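Local coordinates for protein dTDP-4-amino-4,6-dideoxyglucose formyltransferase (Mycobacterium tuberculosis CAS/NITR204, PDB 5VYQ) that probably transfers a formyl group from a folate cofactor to the 4-amino group of dTDP-4-amino-4,6-dideoxyglucose, at residues L27-H32 with Y50-G55; E67-I72 with P89-D94; L80-K85 with V99-G104. All coordinates share one frame; numbering follows the deposited sequence.

Interaction 1 (L27-H32 with Y50-G55); sequences LTDNVH and YQSPIG. With NA (sodium ion), chain L; 0FX (dTDP-4-amino-4,6-dideoxyglucose), chain D.
Leu27 and Tyr50 pair as neighbours in the parallel part of the mixed central sheet of the formyltransferase fold. They belong to the beta-alpha-beta unit of strand 24-28, helix 31-43 and strand 47-50. Between the two segments one backbone bond is made, from Thr28 N to Tyr50 O (2.9 Å). Beyond it segment 50-55 becomes a loop, and the carboxylate of Asp29 makes the link. This is the tight end of the contact. Asp29 CG stands beside its own backbone N (chi1 -71°), which brings both oxygens over the loop. OD1 accepts from Ser52 N at 2.8 Å, and OD2 accepts from Ser52 OG at 2.6 Å. Both donors come from the syn side, slightly out of the carboxylate plane. OD2 also takes a bond from Lys85 N, so the buried carboxylate is held from two loops. Gly55 packs closely on the carboxylate, its CA 3.1 Å from Asp29 OD1. Gln51 CB lies 3.0 Å from Thr28 O, while its amide group bonds to Leu57 and Val60.

The outer side is looser. Ile54 only grazes Asp29 and is exposed. Leu27 CD2 reaches Tyr50 CB at 4.1 Å, but the Tyr50 ring leads away. Tyr50 OH binds a sodium ion, which lies at the ring edge in its plane.

Asn30 leads from this contact to the ligand pocket. Its OD1 accepts a weak capping bond from His32 N and another bond from Ala33 N; ND2 donates to O2P of the sugar nucleotide. An ST turn braces the loop: Ser52 OG, the donor to Asp29, also accepts from Ile54 N at 3.1 Å.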
# COMPACT_ATOMS: atom_id res chain seq x y z
N LEU A 27 -14.25 -17.30 -28.15
CA LEU A 27 -14.23 -15.84 -28.09
C LEU A 27 -13.57 -15.50 -26.76
O LEU A 27 -13.99 -15.96 -25.68
CB LEU A 27 -15.64 -15.27 -28.20
CG LEU A 27 -16.11 -15.42 -29.66
CD1 LEU A 27 -17.60 -15.63 -29.68
CD2 LEU A 27 -15.64 -14.14 -30.34
N THR A 28 -12.55 -14.66 -26.80
CA THR A 28 -11.79 -14.31 -25.60
C THR A 28 -11.22 -12.89 -25.68
O THR A 28 -10.68 -12.49 -26.70
CB THR A 28 -10.65 -15.33 -25.41
OG1 THR A 28 -9.93 -15.07 -24.20
CG2 THR A 28 -9.71 -15.39 -26.59
N ASP A 29 -11.34 -12.15 -24.58
CA ASP A 29 -10.86 -10.78 -24.48
C ASP A 29 -9.84 -10.58 -23.36
O ASP A 29 -9.57 -9.45 -22.94
CB ASP A 29 -12.04 -9.82 -24.28
CG ASP A 29 -12.88 -9.68 -25.53
OD1 ASP A 29 -12.31 -9.68 -26.63
OD2 ASP A 29 -14.12 -9.55 -25.39
N ASN A 30 -9.30 -11.67 -22.83
CA ASN A 30 -8.41 -11.68 -21.66
C ASN A 30 -7.11 -12.41 -22.02
O ASN A 30 -7.11 -13.48 -22.63
CB ASN A 30 -9.12 -12.36 -20.48
CG ASN A 30 -8.24 -12.53 -19.26
OD1 ASN A 30 -7.42 -13.44 -19.20
ND2 ASN A 30 -8.44 -11.69 -18.25
N VAL A 31 -5.97 -11.82 -21.66
CA VAL A 31 -4.67 -12.34 -22.03
C VAL A 31 -4.41 -13.76 -21.50
O VAL A 31 -3.91 -14.60 -22.22
CB VAL A 31 -3.57 -11.35 -21.58
CG1 VAL A 31 -3.45 -11.30 -20.06
CG2 VAL A 31 -2.24 -11.64 -22.23
N HIS A 32 -4.79 -14.04 -20.25
CA HIS A 32 -4.58 -15.35 -19.68
C HIS A 32 -5.50 -16.37 -20.36
O HIS A 32 -5.10 -17.47 -20.71
CB HIS A 32 -4.81 -15.38 -18.17
CG HIS A 32 -4.17 -14.24 -17.45
ND1 HIS A 32 -2.80 -14.18 -17.24
CD2 HIS A 32 -4.68 -13.10 -16.94
CE1 HIS A 32 -2.51 -13.06 -16.60
NE2 HIS A 32 -3.63 -12.38 -16.41
N TYR A 50 -10.90 -16.07 -31.54
CA TYR A 50 -11.08 -14.66 -31.82
C TYR A 50 -11.32 -13.86 -30.56
O TYR A 50 -11.69 -14.39 -29.52
CB TYR A 50 -12.32 -14.46 -32.68
CG TYR A 50 -12.26 -14.90 -34.08
CD1 TYR A 50 -12.68 -16.16 -34.46
CD2 TYR A 50 -11.97 -13.97 -35.07
CE1 TYR A 50 -12.68 -16.55 -35.79
CE2 TYR A 50 -11.97 -14.33 -36.39
CZ TYR A 50 -12.32 -15.61 -36.74
OH TYR A 50 -12.36 -15.90 -38.09
N GLN A 51 -11.04 -12.56 -30.67
CA GLN A 51 -11.47 -11.64 -29.65
C GLN A 51 -12.66 -10.86 -30.13
O GLN A 51 -12.99 -10.88 -31.32
CB GLN A 51 -10.33 -10.75 -29.18
CG GLN A 51 -9.94 -9.70 -30.21
CD GLN A 51 -8.85 -8.78 -29.67
OE1 GLN A 51 -8.83 -8.38 -28.51
NE2 GLN A 51 -7.92 -8.44 -30.53
N SER A 52 -13.34 -10.23 -29.20
CA SER A 52 -14.52 -9.43 -29.54
C SER A 52 -14.05 -8.02 -29.97
O SER A 52 -12.85 -7.70 -29.98
CB SER A 52 -15.53 -9.47 -28.41
OG SER A 52 -15.25 -8.45 -27.50
N PRO A 53 -15.01 -7.19 -30.39
CA PRO A 53 -14.63 -5.80 -30.67
C PRO A 53 -14.15 -5.04 -29.41
O PRO A 53 -13.49 -4.03 -29.53
CB PRO A 53 -15.92 -5.17 -31.21
CG PRO A 53 -16.88 -6.29 -31.46
CD PRO A 53 -16.45 -7.42 -30.55
N ILE A 54 -14.50 -5.53 -28.22
CA ILE A 54 -14.10 -4.92 -26.94
C ILE A 54 -12.68 -5.30 -26.52
O ILE A 54 -12.02 -4.55 -25.79
CB ILE A 54 -15.12 -5.28 -25.85
CG1 ILE A 54 -16.53 -4.82 -26.25
CG2 ILE A 54 -14.69 -4.73 -24.49
CD1 ILE A 54 -17.64 -5.44 -25.41
N GLY A 55 -12.19 -6.43 -27.01
CA GLY A 55 -10.86 -6.90 -26.67
C GLY A 55 -9.77 -5.95 -27.09
O GLY A 55 -9.93 -5.24 -28.07
NA NA L . -12.34 -14.29 -40.12
O4P 0FX D . -11.20 -11.44 -15.66
P2 0FX D . -11.93 -10.68 -16.71
O3P 0FX D . -11.59 -11.04 -18.14
O1G 0FX D . -13.47 -10.88 -16.27
C1G 0FX D . -14.48 -9.95 -16.59
C2G 0FX D . -15.62 -10.16 -15.59
O2G 0FX D . -15.04 -9.99 -14.29
C3G 0FX D . -16.14 -11.60 -15.70
O3G 0FX D . -17.08 -11.91 -14.65
C4G 0FX D . -16.65 -11.83 -17.12
N4A 0FX D . -17.08 -13.24 -17.19
C5G 0FX D . -15.52 -11.51 -18.10
C6G 0FX D . -16.13 -11.44 -19.50
O5G 0FX D . -14.94 -10.21 -17.93
OPP 0FX D . -11.77 -9.09 -16.51
P 0FX D . -10.50 -8.13 -16.79
O1P 0FX D . -11.06 -6.87 -17.31
O2P 0FX D . -9.44 -8.92 -17.53
O5 0FX D . -9.89 -7.85 -15.33
C5 0FX D . -9.20 -8.84 -14.61
C4 0FX D . -9.05 -8.39 -13.17
O4 0FX D . -8.24 -7.22 -13.15
C3 0FX D . -10.32 -7.94 -12.45
O3 0FX D . -11.00 -9.06 -11.87
C2 0FX D . -9.86 -6.99 -11.37
C1 0FX D . -8.68 -6.37 -12.09
N11 0FX D . -9.01 -5.07 -12.67
C61 0FX D . -9.22 -4.84 -13.98
C51 0FX D . -9.49 -3.57 -14.45
C5A 0FX D . -9.77 -3.38 -15.92
C21 0FX D . -8.92 -3.95 -11.84
O21 0FX D . -8.66 -4.14 -10.57
N31 0FX D . -9.19 -2.71 -12.26
C41 0FX D . -9.42 -2.51 -13.58
O41 0FX D . -9.65 -1.25 -13.99

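Interaction 2 (E67-I72 with P89-D94); sequences ERVAEI and PAALID
This is an apolar helix-to-helix contact, centred on Val69 and Leu92. It joins helix 65-75, which leads into strand 78-82, to helix 90-95, which follows that strand. The two short segments run nearly parallel: their axes cross at 20° and approach to 9.1 Å. Val69 carries most of the contact, described here in one of its two deposited conformers. Its CG1 is anti to the backbone N (chi1 -178°) and presses on the first turn of helix 90-95. There it meets Leu92 N at 3.5 Å and Ala91 CB at 3.7 Å. The other methyl, Val69 CG2, points to the Pro89 ring, 3.6 Å from its CG. One turn further along, Ile72 takes over. Its CG2 branch lies 3.6 Å from Leu92 CD1, and the two side chains pass at a slant. Leu92 and Ile72 form the buried side of the contact, where Val65 and Val73 of helix 65-75 also touch Leu92. Ala91 lies at the exposed side.

The salt bridge between Arg68 and Glu71 takes no part in the contact. Arg68 uses NE and NH2 to grip one oxygen of Glu71, OE2, within its own helix. No hydrogen bond or salt bridge crosses between the segments. Between these segments the contact is thus apolar, and rests on fit rather than on directional bonds.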
# COMPACT_ATOMS: atom_id res chain seq x y z
N GLU A 67 -23.14 -9.08 -34.90
CA GLU A 67 -23.32 -9.01 -36.34
C GLU A 67 -23.22 -10.38 -37.01
O GLU A 67 -23.81 -10.57 -38.07
CB GLU A 67 -22.28 -8.08 -36.98
CG GLU A 67 -22.31 -6.65 -36.46
CD GLU A 67 -21.29 -5.75 -37.13
OE1 GLU A 67 -21.51 -4.51 -37.15
OE2 GLU A 67 -20.25 -6.24 -37.65
N ARG A 68 -22.48 -11.31 -36.41
CA ARG A 68 -22.15 -12.56 -37.07
C ARG A 68 -22.91 -13.78 -36.55
O ARG A 68 -22.54 -14.91 -36.90
CB ARG A 68 -20.64 -12.81 -36.93
CG ARG A 68 -19.77 -11.75 -37.60
CD ARG A 68 -19.58 -12.09 -39.07
NE ARG A 68 -20.77 -12.11 -39.91
CZ ARG A 68 -21.32 -11.05 -40.49
NH1 ARG A 68 -20.84 -9.83 -40.29
NH2 ARG A 68 -22.37 -11.20 -41.28
N VAL A 69 -23.98 -13.56 -35.80
CA VAL A 69 -24.75 -14.65 -35.17
C VAL A 69 -25.13 -15.75 -36.14
O VAL A 69 -24.98 -16.97 -35.86
CB VAL A 69 -26.07 -14.17 -34.51
CG1 VAL A 69 -26.78 -15.33 -33.82
CG2 VAL A 69 -25.85 -13.05 -33.52
N ALA A 70 -25.68 -15.36 -37.30
CA ALA A 70 -26.14 -16.38 -38.20
C ALA A 70 -25.03 -17.29 -38.71
O ALA A 70 -25.19 -18.51 -38.84
CB ALA A 70 -26.91 -15.77 -39.36
N GLU A 71 -23.90 -16.69 -39.01
CA GLU A 71 -22.76 -17.47 -39.49
C GLU A 71 -22.16 -18.33 -38.38
O GLU A 71 -21.81 -19.48 -38.60
CB GLU A 71 -21.68 -16.55 -40.06
CG GLU A 71 -22.08 -15.99 -41.42
CD GLU A 71 -23.02 -14.80 -41.31
OE1 GLU A 71 -23.97 -14.73 -42.11
OE2 GLU A 71 -22.85 -13.94 -40.42
N ILE A 72 -22.05 -17.77 -37.19
CA ILE A 72 -21.58 -18.58 -36.05
C ILE A 72 -22.44 -19.82 -35.81
O ILE A 72 -21.93 -20.93 -35.68
CB ILE A 72 -21.43 -17.71 -34.78
CG1 ILE A 72 -20.35 -16.64 -34.95
CG2 ILE A 72 -21.11 -18.56 -33.59
CD1 ILE A 72 -20.44 -15.50 -33.96
N PRO A 89 -26.10 -12.59 -27.84
CA PRO A 89 -27.55 -12.43 -27.93
C PRO A 89 -28.34 -13.72 -27.92
O PRO A 89 -27.78 -14.81 -28.13
CB PRO A 89 -27.73 -11.74 -29.27
CG PRO A 89 -26.57 -12.22 -30.07
CD PRO A 89 -25.42 -12.32 -29.12
N ALA A 90 -29.65 -13.55 -27.73
CA ALA A 90 -30.55 -14.70 -27.68
C ALA A 90 -30.35 -15.61 -28.89
O ALA A 90 -30.28 -16.83 -28.74
CB ALA A 90 -32.01 -14.24 -27.57
N ALA A 91 -30.26 -15.06 -30.10
CA ALA A 91 -30.20 -15.94 -31.28
C ALA A 91 -28.96 -16.84 -31.28
O ALA A 91 -28.97 -17.94 -31.83
CB ALA A 91 -30.28 -15.15 -32.57
N LEU A 92 -27.88 -16.37 -30.66
CA LEU A 92 -26.66 -17.14 -30.61
C LEU A 92 -26.82 -18.21 -29.56
O LEU A 92 -26.66 -19.38 -29.87
CB LEU A 92 -25.46 -16.26 -30.28
CG LEU A 92 -24.13 -16.99 -30.12
CD1 LEU A 92 -23.78 -17.76 -31.39
CD2 LEU A 92 -23.02 -16.01 -29.80
N ILE A 93 -27.22 -17.82 -28.34
CA ILE A 93 -27.31 -18.79 -27.27
C ILE A 93 -28.41 -19.83 -27.50
O ILE A 93 -28.29 -20.97 -27.06
CB ILE A 93 -27.42 -18.14 -25.90
CG1 ILE A 93 -28.66 -17.31 -25.78
CG2 ILE A 93 -26.18 -17.31 -25.58
CD1 ILE A 93 -28.93 -16.90 -24.34
N ASP A 94 -29.43 -19.42 -28.23
CA ASP A 94 -30.56 -20.29 -28.52
C ASP A 94 -30.27 -21.22 -29.69
O ASP A 94 -31.00 -22.24 -29.81
CB ASP A 94 -31.84 -19.50 -28.86
CG ASP A 94 -32.37 -18.60 -27.75
OD1 ASP A 94 -31.98 -18.74 -26.56
OD2 ASP A 94 -33.25 -17.78 -28.09

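Interaction 3 (L80-K85 with V99-G104); sequences LSFHCK and VNVHPG. With LI (lithium ion), chain M; 0FX (dTDP-4-amino-4,6-dideoxyglucose), chain D; FON (N-{[4-({[(6R)-2-amino-5-formyl-4-oxo-1,4,5,6,7,8-hexahydropteridin-6-yl]methyl}amino)phenyl]carbonyl}-L-glutamic acid), chain C.
His83 and Pro103 close the active-site end of two paired parallel strands, 78-82 and 97-102. His83 lies just past its strand with a left-handed backbone conformation (phi 61°). Its CB is 3.4 Å from O3P of the bound sugar nucleotide, and CG stays beside the same oxygen. ND1 then donates to O3P at 2.8 Å. On the other side of the ring, CD2 lies 3.4 Å from Val101 O. CE1 reaches Pro103 CG at 3.7 Å, and Pro103 CD sits over one ring face in a CH-pi contact. At the tip, NE2 is hydrogen-bonded to Glu166. The imidazole thus bridges a phosphate and an acid, which probably fixes its rotation.

Before it in the chain, the strands are joined by bonds from Ser81 N to Val99 O and from Val101 N to Ser81 O. Ser81 OG also donates to Asn100 OD1 (2.8 Å), which steadies the amide. Asn100 ND2 then faces the formyl oxygen O3 of the folinic acid, 3.0 Å away. Two residues on, His102 ND1 binds the lithium ion at 2.5 Å, together with N4A of the sugar, a water and Asp137. This Asn-x-His pattern is characteristic of the formyltransferase active site.

The strands and helix 90-95 form a beta-alpha-beta unit. Strand 24-28 flanks strand 78-82 on its other edge. The Phe82 ring, touched by Val101 CG2, packs against helix 31-43, while Leu80, His83 and Val101 lean on helix 155-179.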
# COMPACT_ATOMS: atom_id res chain seq x y z
N LEU A 80 -17.37 -21.20 -27.12
CA LEU A 80 -16.87 -20.94 -25.76
C LEU A 80 -16.54 -19.48 -25.53
O LEU A 80 -15.87 -18.84 -26.34
CB LEU A 80 -15.62 -21.76 -25.56
CG LEU A 80 -15.71 -23.25 -25.81
CD1 LEU A 80 -14.40 -23.95 -25.53
CD2 LEU A 80 -16.83 -23.88 -25.01
N SER A 81 -17.04 -18.96 -24.42
CA SER A 81 -16.63 -17.65 -23.91
C SER A 81 -15.51 -17.86 -22.90
O SER A 81 -15.73 -18.39 -21.80
CB SER A 81 -17.81 -16.92 -23.27
OG SER A 81 -17.40 -15.84 -22.42
N PHE A 82 -14.29 -17.47 -23.30
CA PHE A 82 -13.14 -17.44 -22.44
C PHE A 82 -12.96 -15.98 -22.05
O PHE A 82 -12.07 -15.30 -22.55
CB PHE A 82 -11.93 -18.05 -23.15
CG PHE A 82 -11.80 -19.56 -23.06
CD1 PHE A 82 -12.89 -20.37 -22.93
CD2 PHE A 82 -10.56 -20.15 -23.13
CE1 PHE A 82 -12.76 -21.75 -22.89
CE2 PHE A 82 -10.40 -21.53 -23.07
CZ PHE A 82 -11.52 -22.34 -22.99
N HIS A 83 -13.85 -15.50 -21.17
CA HIS A 83 -13.85 -14.11 -20.77
C HIS A 83 -14.09 -13.19 -21.96
O HIS A 83 -13.37 -12.19 -22.16
CB HIS A 83 -12.56 -13.65 -20.09
CG HIS A 83 -12.09 -14.42 -18.89
ND1 HIS A 83 -11.30 -13.81 -17.93
CD2 HIS A 83 -12.20 -15.72 -18.51
CE1 HIS A 83 -10.95 -14.71 -17.02
NE2 HIS A 83 -11.51 -15.86 -17.34
N CYS A 84 -15.07 -13.53 -22.80
CA CYS A 84 -15.53 -12.62 -23.82
C CYS A 84 -16.35 -11.51 -23.19
O CYS A 84 -17.29 -11.79 -22.44
CB CYS A 84 -16.41 -13.39 -24.82
SG CYS A 84 -17.06 -12.38 -26.14
N LYS A 85 -16.03 -10.27 -23.50
CA LYS A 85 -16.73 -9.14 -22.88
C LYS A 85 -18.03 -8.78 -23.60
O LYS A 85 -18.89 -8.13 -22.98
CB LYS A 85 -15.83 -7.88 -22.79
CG LYS A 85 -14.68 -8.02 -21.82
CD LYS A 85 -14.98 -7.46 -20.42
CE LYS A 85 -13.81 -7.44 -19.42
NZ LYS A 85 -12.50 -7.00 -19.96
N VAL A 99 -20.90 -22.12 -23.92
CA VAL A 99 -20.35 -22.41 -22.60
C VAL A 99 -19.41 -21.29 -22.22
O VAL A 99 -18.61 -20.85 -23.03
CB VAL A 99 -19.63 -23.78 -22.64
CG1 VAL A 99 -18.83 -24.07 -21.38
CG2 VAL A 99 -20.65 -24.87 -22.82
N ASN A 100 -19.52 -20.86 -20.96
CA ASN A 100 -18.72 -19.82 -20.38
C ASN A 100 -17.75 -20.38 -19.35
O ASN A 100 -18.09 -21.28 -18.59
CB ASN A 100 -19.66 -18.84 -19.67
CG ASN A 100 -18.98 -17.57 -19.24
OD1 ASN A 100 -18.14 -17.01 -19.97
ND2 ASN A 100 -19.39 -17.03 -18.09
N VAL A 101 -16.55 -19.82 -19.37
CA VAL A 101 -15.60 -20.03 -18.30
C VAL A 101 -15.45 -18.74 -17.51
O VAL A 101 -14.93 -17.75 -18.02
CB VAL A 101 -14.23 -20.47 -18.84
CG1 VAL A 101 -13.25 -20.59 -17.68
CG2 VAL A 101 -14.37 -21.72 -19.69
N HIS A 102 -15.99 -18.78 -16.32
CA HIS A 102 -16.22 -17.58 -15.50
C HIS A 102 -15.37 -17.61 -14.25
O HIS A 102 -15.43 -18.60 -13.46
CB HIS A 102 -17.66 -17.54 -15.06
CG HIS A 102 -18.00 -16.47 -14.06
ND1 HIS A 102 -17.80 -15.12 -14.29
CD2 HIS A 102 -18.61 -16.57 -12.86
CE1 HIS A 102 -18.22 -14.45 -13.24
NE2 HIS A 102 -18.70 -15.30 -12.35
N PRO A 103 -14.60 -16.53 -14.03
CA PRO A 103 -13.75 -16.48 -12.84
C PRO A 103 -14.50 -15.98 -11.59
O PRO A 103 -14.05 -15.08 -10.86
CB PRO A 103 -12.62 -15.54 -13.30
CG PRO A 103 -13.35 -14.56 -14.15
CD PRO A 103 -14.39 -15.37 -14.90
N GLY A 104 -15.62 -16.65 -11.31
CA GLY A 104 -16.36 -16.50 -10.07
C GLY A 104 -16.96 -17.85 -9.69
O GLY A 104 -16.90 -18.80 -10.51
LI LI M . -18.69 -13.95 -16.31
O4P 0FX D . -11.20 -11.44 -15.66
P2 0FX D . -11.93 -10.68 -16.71
O3P 0FX D . -11.59 -11.04 -18.14
O1G 0FX D . -13.47 -10.88 -16.27
C1G 0FX D . -14.48 -9.95 -16.59
C2G 0FX D . -15.62 -10.16 -15.59
O2G 0FX D . -15.04 -9.99 -14.29
C3G 0FX D . -16.14 -11.60 -15.70
O3G 0FX D . -17.08 -11.91 -14.65
C4G 0FX D . -16.65 -11.83 -17.12
N4A 0FX D . -17.08 -13.24 -17.19
C5G 0FX D . -15.52 -11.51 -18.10
C6G 0FX D . -16.13 -11.44 -19.50
O5G 0FX D . -14.94 -10.21 -17.93
OPP 0FX D . -11.77 -9.09 -16.51
P 0FX D . -10.50 -8.13 -16.79
O1P 0FX D . -11.06 -6.87 -17.31
O2P 0FX D . -9.44 -8.92 -17.53
O5 0FX D . -9.89 -7.85 -15.33
C5 0FX D . -9.20 -8.84 -14.61
C4 0FX D . -9.05 -8.39 -13.17
O4 0FX D . -8.24 -7.22 -13.15
C3 0FX D . -10.32 -7.94 -12.45
O3 0FX D . -11.00 -9.06 -11.87
C2 0FX D . -9.86 -6.99 -11.37
C1 0FX D . -8.68 -6.37 -12.09
N11 0FX D . -9.01 -5.07 -12.67
C61 0FX D . -9.22 -4.84 -13.98
C51 0FX D . -9.49 -3.57 -14.45
C5A 0FX D . -9.77 -3.38 -15.92
C21 0FX D . -8.92 -3.95 -11.84
O21 0FX D . -8.66 -4.14 -10.57
N31 0FX D . -9.19 -2.71 -12.26
C41 0FX D . -9.42 -2.51 -13.58
O41 0FX D . -9.65 -1.25 -13.99
N1 FON C . -23.60 -13.64 -22.77
C2 FON C . -24.62 -14.05 -22.03
NA2 FON C . -25.86 -14.11 -22.61
N3 FON C . -24.43 -14.36 -20.74
C4 FON C . -23.22 -14.29 -20.13
O4 FON C . -23.07 -14.63 -18.93
C4A FON C . -22.06 -13.88 -20.93
N5 FON C . -20.75 -13.70 -20.46
C6 FON C . -19.95 -12.72 -21.22
C7 FON C . -19.96 -13.16 -22.69
N8 FON C . -21.32 -13.21 -23.14
C8A FON C . -22.34 -13.56 -22.33
C9 FON C . -20.43 -11.27 -21.03
N10 FON C . -20.21 -10.87 -19.64
C11 FON C . -21.19 -7.14 -18.08
C12 FON C . -20.68 -8.15 -17.26
C13 FON C . -20.36 -9.39 -17.81
C14 FON C . -20.52 -9.64 -19.17
C15 FON C . -21.02 -8.64 -20.00
C16 FON C . -21.35 -7.40 -19.45
C FON C . -21.53 -5.78 -17.46
O FON C . -21.20 -5.47 -16.30
N FON C . -22.19 -4.91 -18.23
CA FON C . -22.51 -3.54 -17.82
CB FON C . -21.98 -2.49 -18.80
CG FON C . -20.45 -2.63 -18.92
CD FON C . -19.69 -1.45 -19.49
OE1 FON C . -20.20 -0.31 -19.42
OE2 FON C . -18.55 -1.65 -19.98
CT FON C . -23.99 -3.42 -17.64
O1 FON C . -24.38 -2.45 -16.96
O2 FON C . -24.75 -4.28 -18.16
CP1 FON C . -20.31 -14.32 -19.45
O3 FON C . -19.17 -14.14 -19.03
O HOH W 1 -16.05 -15.44 -18.88
O HOH W 2 -19.89 -12.21 -16.65

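Overall arrangement
Interactions 1 and 3 adjoin, with centres about 10 Å apart. Strands 24-28 and 78-82 are neighbours in the central sheet, and Thr28 OG1 meets Phe82 O across their seam. Both contacts touch the sugar nucleotide, so the pocket forms where these strands end. Interaction 2 lies further out, about 17 Å from interaction 1 and 16 Å from interaction 3, centre to centre. It pairs the helices before and after strand 78-82. Along the chain interaction 1 closes first. The segments of interactions 2 and 3 then alternate, so the helix packing and strand pairing share one stretch of chain, which also leads to the sugar-nucleotide and folate pockets.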